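Local coordinates for protein beta-glucosidase (Chaetomella raphigera, PDB 6JXG) that probably hydrolyses terminal, non-reducing beta-D-glucosyl residues, releasing beta-D-glucose, as a secreted family 3 glycoside hydrolase of cellulose breakdown, at residues A[112-117]-A[179-184]; A[120-125]-A[153-158]; A[185-190]-A[671-676]. One frame throughout, in Å; residues are numbered along the deposited sequence.

Interaction 1: A[112-117]-A[179-184]; sequences GPIGKI and HELYLW
I114 lays the end of its side chain against the Y182 ring. Its CD1 comes to 3.5 Å from Y182 CE1, and CG1 follows at the same ring atom. The two side chains cross at about a right angle, with the methyl set obliquely to the ring. CG1 of I114 stands between the backbone N and the carbonyl carbon (chi1 69°), and chi2 near 180° then carries CD1 out to the tyrosine. The same methyl lies 3.9 Å from L181 CG, so it is shared by two consecutive residues of the helix. L181 in turn sits over one face of the Y182 ring, offset toward its rim. I114, L181 and Y182 thus form a small apolar cluster.

K116 meets the far end of the tyrosine. Its aliphatic chain runs past the hydroxyl, with K116 CD 3.0 Å from Y182 OH and CB beside it at 3.1 Å. No hydrogen bond joins the two segments. The lysine chain bends repeatedly, and its amino end leads away from the tyrosine to salt bridges with D549 and E553. K116 therefore gives this contact its carbons and spends its charge on other partners. The loop backbone is fixed separately: the amides of I114 and G115 both bond to the carboxylate of E161, which also touches Y182.

The contact is buried in the TIM-barrel-type N-terminal domain of this family 3 enzyme. Residues 112-117 belong to the loop that leads from strand 105-106 to helix 131-147, and P113 in it follows a cis peptide. Y182 is carried by helix 175-182. Helix 131-147 lies beside both segments, touching I114 through N134 and L181 through P131.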
# COMPACT_ATOMS: atom_id res chain seq x y z
N GLY A 112 4.57 -5.38 2.69
CA GLY A 112 5.09 -5.56 4.08
C GLY A 112 5.79 -4.24 4.43
O GLY A 112 6.78 -3.84 3.81
N PRO A 113 5.31 -3.54 5.44
CA PRO A 113 4.27 -3.89 6.38
C PRO A 113 2.84 -3.92 5.76
O PRO A 113 2.51 -3.12 4.81
CB PRO A 113 4.34 -2.77 7.37
CG PRO A 113 4.78 -1.56 6.54
CD PRO A 113 5.81 -2.15 5.65
N ILE A 114 1.99 -4.77 6.30
CA ILE A 114 0.55 -4.70 6.00
C ILE A 114 -0.09 -3.63 6.90
O ILE A 114 -1.11 -3.04 6.53
CB ILE A 114 -0.20 -6.05 6.14
CG1 ILE A 114 -0.30 -6.52 7.59
CG2 ILE A 114 0.41 -7.16 5.25
CD1 ILE A 114 -1.15 -7.82 7.73
N GLY A 115 0.51 -3.37 8.08
CA GLY A 115 -0.00 -2.41 9.02
C GLY A 115 -0.80 -3.00 10.20
O GLY A 115 -1.73 -2.39 10.63
N LYS A 116 -0.37 -4.16 10.71
CA LYS A 116 -0.95 -4.83 11.87
C LYS A 116 -0.92 -3.94 13.13
O LYS A 116 -1.80 -4.10 14.02
CB LYS A 116 -0.22 -6.16 12.17
CG LYS A 116 0.23 -6.30 13.64
CD LYS A 116 1.45 -7.06 13.70
CE LYS A 116 2.49 -6.75 14.70
NZ LYS A 116 2.35 -7.37 16.02
N ILE A 117 0.05 -3.03 13.18
CA ILE A 117 0.21 -2.05 14.29
C ILE A 117 -0.20 -0.69 13.80
O ILE A 117 0.47 -0.10 12.93
CB ILE A 117 1.65 -2.00 14.87
CG1 ILE A 117 2.09 -3.37 15.35
CG2 ILE A 117 1.76 -0.90 15.92
CD1 ILE A 117 3.56 -3.50 15.57
N HIS A 179 1.40 -17.68 6.82
CA HIS A 179 0.80 -17.97 5.52
C HIS A 179 -0.53 -17.25 5.20
O HIS A 179 -0.74 -16.83 4.04
CB HIS A 179 0.61 -19.50 5.39
CG HIS A 179 1.89 -20.22 5.12
ND1 HIS A 179 2.78 -20.56 6.11
CD2 HIS A 179 2.44 -20.62 3.96
CE1 HIS A 179 3.83 -21.16 5.56
NE2 HIS A 179 3.64 -21.21 4.25
N GLU A 180 -1.40 -17.12 6.20
CA GLU A 180 -2.73 -16.55 5.99
C GLU A 180 -2.79 -15.07 5.98
O GLU A 180 -3.76 -14.50 5.46
CB GLU A 180 -3.79 -17.07 6.95
CG GLU A 180 -4.11 -18.51 6.61
CD GLU A 180 -5.15 -19.18 7.52
OE1 GLU A 180 -6.07 -18.55 8.06
OE2 GLU A 180 -4.99 -20.39 7.63
N LEU A 181 -1.81 -14.43 6.60
CA LEU A 181 -1.87 -13.02 6.83
C LEU A 181 -0.68 -12.33 6.10
O LEU A 181 -0.89 -11.78 5.03
CB LEU A 181 -1.92 -12.76 8.31
CG LEU A 181 -2.23 -11.39 8.72
CD1 LEU A 181 -3.55 -10.99 8.00
CD2 LEU A 181 -2.33 -11.35 10.23
N TYR A 182 0.53 -12.44 6.62
CA TYR A 182 1.65 -11.64 6.13
C TYR A 182 2.20 -12.08 4.75
O TYR A 182 2.53 -11.27 3.92
CB TYR A 182 2.80 -11.57 7.21
CG TYR A 182 2.27 -10.97 8.49
CD1 TYR A 182 2.03 -9.62 8.56
CD2 TYR A 182 1.77 -11.80 9.53
CE1 TYR A 182 1.47 -9.05 9.72
CE2 TYR A 182 1.17 -11.24 10.64
CZ TYR A 182 1.01 -9.86 10.75
OH TYR A 182 0.37 -9.23 11.86
N LEU A 183 2.29 -13.36 4.52
CA LEU A 183 2.70 -13.89 3.20
C LEU A 183 1.71 -13.68 2.05
O LEU A 183 2.11 -13.54 0.87
CB LEU A 183 3.05 -15.38 3.34
CG LEU A 183 3.77 -15.99 2.12
CD1 LEU A 183 5.13 -15.34 1.96
CD2 LEU A 183 3.85 -17.51 2.28
N TRP A 184 0.43 -13.63 2.40
CA TRP A 184 -0.62 -13.70 1.43
C TRP A 184 -0.48 -12.62 0.28
O TRP A 184 -0.50 -12.94 -0.91
CB TRP A 184 -1.92 -13.64 2.15
CG TRP A 184 -3.13 -13.65 1.28
CD1 TRP A 184 -3.54 -12.71 0.38
CD2 TRP A 184 -4.16 -14.68 1.28
NE1 TRP A 184 -4.74 -13.09 -0.20
CE2 TRP A 184 -5.11 -14.32 0.31
CE3 TRP A 184 -4.34 -15.85 2.01
CZ2 TRP A 184 -6.25 -15.08 0.07
CZ3 TRP A 184 -5.47 -16.65 1.75
CH2 TRP A 184 -6.43 -16.24 0.81

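Interaction 2: A[120-125]-A[153-158]; sequences AGRNWE and CAKHFI
R122 presents a face of its guanidinium to the edge of the H156 imidazole. The two planes are 58° apart, and H156 CE1 lies 3.2 Å above the guanidinium plane, offset toward the rim. Seen from the imidazole, R122 NH2 lies near the ring plane, 3.3 Å from H156 NE2. K155 CG sits over the centre of one face of the H156 ring.

The arginine chain bends at chi3 (79°), which turns its edge to E125. NE and NH2 of R122 both bond to E125 OE2, from the same face of the carboxylate. The NE bond is 2.8 Å long. The other oxygen, E125 OE1, accepts from a water at 2.7 Å, and that water accepts from K155 NZ. K155 NZ also bonds to L107 O, while H156 ND1 bonds to G112 O, which helps set the turn of the ring. A cis peptide joins K155 to H156.

R122 NH2 and K155 NZ lie 4.4 Å apart, and the E125 carboxylate, bonded to one and water-linked to the other, probably offsets both charges. The K155-H156 pair with its cis peptide is consistent with the Lys-His pair that lines the sugar pocket in family 3 glucosidases.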
# COMPACT_ATOMS: atom_id res chain seq x y z
N ALA A 120 2.33 2.14 13.37
CA ALA A 120 3.57 1.93 12.66
C ALA A 120 3.76 2.87 11.46
O ALA A 120 2.82 3.29 10.76
CB ALA A 120 3.77 0.47 12.31
N GLY A 121 5.00 3.33 11.30
CA GLY A 121 5.19 4.57 10.55
C GLY A 121 5.08 4.52 9.02
O GLY A 121 4.93 5.57 8.40
N ARG A 122 5.19 3.32 8.43
CA ARG A 122 5.17 3.21 6.97
C ARG A 122 3.89 2.58 6.41
O ARG A 122 3.80 2.27 5.21
CB ARG A 122 6.37 2.40 6.53
CG ARG A 122 7.68 3.10 6.85
CD ARG A 122 8.84 2.22 6.38
NE ARG A 122 8.99 2.38 4.90
CZ ARG A 122 9.99 1.88 4.18
NH1 ARG A 122 10.91 1.12 4.76
NH2 ARG A 122 10.05 2.12 2.88
N ASN A 123 2.88 2.45 7.23
CA ASN A 123 1.69 1.68 6.81
C ASN A 123 0.94 2.32 5.65
O ASN A 123 0.44 1.65 4.79
CB ASN A 123 0.73 1.44 7.99
CG ASN A 123 1.34 0.61 9.08
OD1 ASN A 123 2.34 -0.03 8.89
ND2 ASN A 123 0.66 0.56 10.23
N TRP A 124 0.94 3.62 5.62
CA TRP A 124 0.47 4.43 4.47
C TRP A 124 1.06 4.12 3.10
O TRP A 124 0.36 4.31 2.05
CB TRP A 124 0.62 5.94 4.76
CG TRP A 124 1.99 6.38 5.01
CD1 TRP A 124 2.65 6.35 6.18
CD2 TRP A 124 2.94 6.77 4.00
NE1 TRP A 124 3.95 6.82 6.00
CE2 TRP A 124 4.15 7.06 4.65
CE3 TRP A 124 2.87 6.95 2.61
CZ2 TRP A 124 5.30 7.54 3.96
CZ3 TRP A 124 4.03 7.41 1.90
CH2 TRP A 124 5.22 7.70 2.58
N GLU A 125 2.27 3.57 3.07
CA GLU A 125 2.85 3.15 1.81
C GLU A 125 2.21 1.88 1.24
O GLU A 125 2.29 1.61 0.01
CB GLU A 125 4.35 2.83 1.98
CG GLU A 125 5.25 3.93 2.51
CD GLU A 125 6.70 3.76 2.12
OE1 GLU A 125 7.02 3.61 0.89
OE2 GLU A 125 7.58 3.81 3.02
N CYS A 153 8.94 -4.31 -7.77
CA CYS A 153 9.68 -4.85 -6.66
C CYS A 153 8.73 -4.84 -5.45
O CYS A 153 8.57 -3.82 -4.74
CB CYS A 153 10.91 -4.00 -6.33
SG CYS A 153 11.92 -4.77 -4.97
N ALA A 154 8.17 -5.99 -5.15
CA ALA A 154 7.39 -6.15 -3.96
C ALA A 154 8.27 -6.13 -2.70
O ALA A 154 9.18 -6.98 -2.52
CB ALA A 154 6.59 -7.45 -4.01
N LYS A 155 7.97 -5.24 -1.78
CA LYS A 155 8.84 -5.05 -0.59
C LYS A 155 7.93 -4.90 0.64
O LYS A 155 6.74 -4.50 0.47
CB LYS A 155 9.77 -3.84 -0.81
CG LYS A 155 9.15 -2.46 -0.79
CD LYS A 155 10.11 -1.38 -1.31
CE LYS A 155 9.55 -0.04 -0.92
NZ LYS A 155 10.37 1.10 -1.35
N HIS A 156 8.39 -5.13 1.86
CA HIS A 156 9.69 -5.57 2.31
C HIS A 156 9.42 -6.93 2.96
O HIS A 156 8.55 -7.06 3.86
CB HIS A 156 10.23 -4.61 3.38
CG HIS A 156 10.16 -3.17 3.00
ND1 HIS A 156 9.00 -2.42 3.12
CD2 HIS A 156 11.08 -2.35 2.45
CE1 HIS A 156 9.24 -1.19 2.71
NE2 HIS A 156 10.50 -1.11 2.32
N PHE A 157 10.05 -7.96 2.42
CA PHE A 157 9.84 -9.31 2.84
C PHE A 157 10.76 -9.64 4.07
O PHE A 157 11.97 -9.76 3.89
CB PHE A 157 10.19 -10.29 1.70
CG PHE A 157 9.89 -11.75 2.03
CD1 PHE A 157 8.62 -12.22 1.88
CD2 PHE A 157 10.90 -12.61 2.56
CE1 PHE A 157 8.31 -13.58 2.18
CE2 PHE A 157 10.60 -13.95 2.86
CZ PHE A 157 9.28 -14.41 2.69
N ILE A 158 10.26 -9.80 5.29
CA ILE A 158 8.88 -9.79 5.68
C ILE A 158 8.88 -9.53 7.22
O ILE A 158 9.91 -9.72 7.90
CB ILE A 158 8.20 -11.18 5.32
CG1 ILE A 158 6.68 -11.07 5.41
CG2 ILE A 158 8.80 -12.29 6.19
CD1 ILE A 158 5.88 -12.17 4.70
O HOH W 1 9.56 3.23 0.02

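Interaction 3: A[185-190]-A[671-676]; sequences PFADAI and RRKDLS
D188 OD1 is held by R671 NH1 at 3.0 Å and by a water at 2.7 Å. The arginine bond is a salt bridge with an N-H...O angle of 147°. It reaches the syn side of OD1, but 31° out of the carboxylate plane, and the two flat groups are turned 64° apart. A second water joins D188 OD2 to R671 NH2. The carboxylate is therefore tied to the arginine both directly and through solvent.

R671 is held by its own turn as well. Its NE and NH2 take one oxygen each of D674, and the NE bond to D674 OD2 is nearly straight. D674 OD2 also accepts from the backbone N of R671. A methionine in place of R671 would probably leave D188 without this direct charged mate and D674 freer to turn.

K673 reaches across fully extended, from a CG anti to the backbone N. Its NZ ends 3.4 Å from A187 CB and gives a hydrogen bond to the water on D188 OD1. K673 also makes a cation-pi contact with W184.

The contact joins helix 184-191 of the N-terminal domain to the turn between strands 663-671 and 677-679 of the fibronectin type III-like domain. Y132 of helix 131-147 touches R671 and D674, and W685 of strand 684-686 touches K673.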
# COMPACT_ATOMS: atom_id res chain seq x y z
N PRO A 185 -0.19 -11.36 0.63
CA PRO A 185 0.01 -10.41 -0.47
C PRO A 185 1.27 -10.65 -1.26
O PRO A 185 1.29 -10.31 -2.45
CB PRO A 185 0.10 -9.07 0.18
CG PRO A 185 -0.03 -9.31 1.64
CD PRO A 185 -0.30 -10.73 1.95
N PHE A 186 2.31 -11.20 -0.64
CA PHE A 186 3.48 -11.56 -1.43
C PHE A 186 3.19 -12.71 -2.38
O PHE A 186 3.65 -12.72 -3.54
CB PHE A 186 4.69 -11.89 -0.55
CG PHE A 186 5.34 -10.68 0.03
CD1 PHE A 186 6.25 -9.94 -0.71
CD2 PHE A 186 5.03 -10.27 1.33
CE1 PHE A 186 6.89 -8.85 -0.20
CE2 PHE A 186 5.68 -9.18 1.87
CZ PHE A 186 6.66 -8.46 1.11
N ALA A 187 2.36 -13.64 -1.95
CA ALA A 187 1.96 -14.75 -2.86
C ALA A 187 1.18 -14.22 -4.05
O ALA A 187 1.46 -14.61 -5.22
CB ALA A 187 1.18 -15.82 -2.10
N ASP A 188 0.23 -13.29 -3.81
CA ASP A 188 -0.50 -12.62 -4.93
C ASP A 188 0.48 -11.90 -5.88
O ASP A 188 0.39 -11.95 -7.10
CB ASP A 188 -1.56 -11.62 -4.44
CG ASP A 188 -2.92 -12.27 -4.10
OD1 ASP A 188 -3.04 -13.55 -4.03
OD2 ASP A 188 -3.86 -11.50 -3.99
N ALA A 189 1.45 -11.25 -5.29
CA ALA A 189 2.46 -10.54 -6.06
C ALA A 189 3.27 -11.46 -6.95
O ALA A 189 3.48 -11.19 -8.10
CB ALA A 189 3.34 -9.76 -5.14
N ILE A 190 3.76 -12.53 -6.40
CA ILE A 190 4.43 -13.56 -7.18
C ILE A 190 3.57 -14.17 -8.30
O ILE A 190 4.06 -14.31 -9.45
CB ILE A 190 4.98 -14.63 -6.23
CG1 ILE A 190 6.06 -13.99 -5.33
CG2 ILE A 190 5.53 -15.79 -7.01
CD1 ILE A 190 6.54 -14.78 -4.11
N ARG A 671 -11.38 -17.75 -5.54
CA ARG A 671 -10.32 -18.71 -5.84
C ARG A 671 -10.39 -19.85 -4.83
O ARG A 671 -10.86 -19.67 -3.72
CB ARG A 671 -8.95 -18.01 -5.72
CG ARG A 671 -8.69 -16.91 -6.74
CD ARG A 671 -7.49 -16.09 -6.35
NE ARG A 671 -7.70 -15.44 -5.04
CZ ARG A 671 -6.80 -14.65 -4.50
NH1 ARG A 671 -5.66 -14.36 -5.14
NH2 ARG A 671 -7.00 -14.16 -3.31
N ARG A 672 -9.86 -21.00 -5.16
CA ARG A 672 -9.77 -22.05 -4.18
C ARG A 672 -9.09 -21.59 -2.91
O ARG A 672 -9.51 -21.93 -1.81
CB ARG A 672 -9.01 -23.28 -4.81
CG ARG A 672 -8.78 -24.41 -3.82
CD ARG A 672 -8.59 -25.84 -4.45
NE ARG A 672 -8.44 -25.76 -5.86
CZ ARG A 672 -9.22 -26.21 -6.82
NH1 ARG A 672 -10.26 -26.98 -6.67
NH2 ARG A 672 -8.85 -25.89 -8.03
N LYS A 673 -8.00 -20.80 -3.05
CA LYS A 673 -7.27 -20.27 -1.90
C LYS A 673 -8.15 -19.43 -0.99
O LYS A 673 -7.94 -19.39 0.20
CB LYS A 673 -6.07 -19.41 -2.37
CG LYS A 673 -5.09 -19.18 -1.25
CD LYS A 673 -3.84 -18.39 -1.75
CE LYS A 673 -2.78 -18.27 -0.69
NZ LYS A 673 -1.56 -17.51 -1.10
N ASP A 674 -9.13 -18.76 -1.56
CA ASP A 674 -9.99 -17.87 -0.79
C ASP A 674 -10.88 -18.64 0.19
O ASP A 674 -11.38 -18.06 1.17
CB ASP A 674 -10.86 -17.05 -1.74
CG ASP A 674 -10.05 -16.04 -2.53
OD1 ASP A 674 -9.12 -15.50 -1.89
OD2 ASP A 674 -10.32 -15.83 -3.77
N LEU A 675 -11.03 -19.94 -0.09
CA LEU A 675 -11.84 -20.86 0.68
C LEU A 675 -11.01 -21.88 1.43
O LEU A 675 -11.57 -22.87 1.93
CB LEU A 675 -12.82 -21.59 -0.24
CG LEU A 675 -13.78 -20.68 -0.98
CD1 LEU A 675 -14.51 -21.47 -2.05
CD2 LEU A 675 -14.77 -20.00 -0.06
N SER A 676 -9.74 -21.57 1.67
CA SER A 676 -8.80 -22.48 2.30
C SER A 676 -8.21 -21.91 3.56
O SER A 676 -8.36 -20.69 3.92
CB SER A 676 -7.64 -22.78 1.34
OG SER A 676 -8.14 -23.39 0.18
O HOH W 2 -5.91 -11.59 -2.43
O HOH W 3 -2.38 -15.06 -1.92

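After strand 105-106 the chain enters a long loop that supplies 112-117 and then 120-125. It passes through helix 131-147 to strand 151-157, where 153-158 closes interaction 2. Helix 175-182 then closes interaction 1, so interaction 2 is nested inside it. The two contacts touch, and I117 O probably accepts a hydrogen bond from N123 ND2. Both are local to the N-terminal domain. Interaction 3 opens next, on helix 184-191, and closes some 480 residues later in the fibronectin-like domain. F186 of that helix packs on strand 151-157, while W184 packs on 671-676, linking the strand of the barrel to the fibronectin-like domain through one helix.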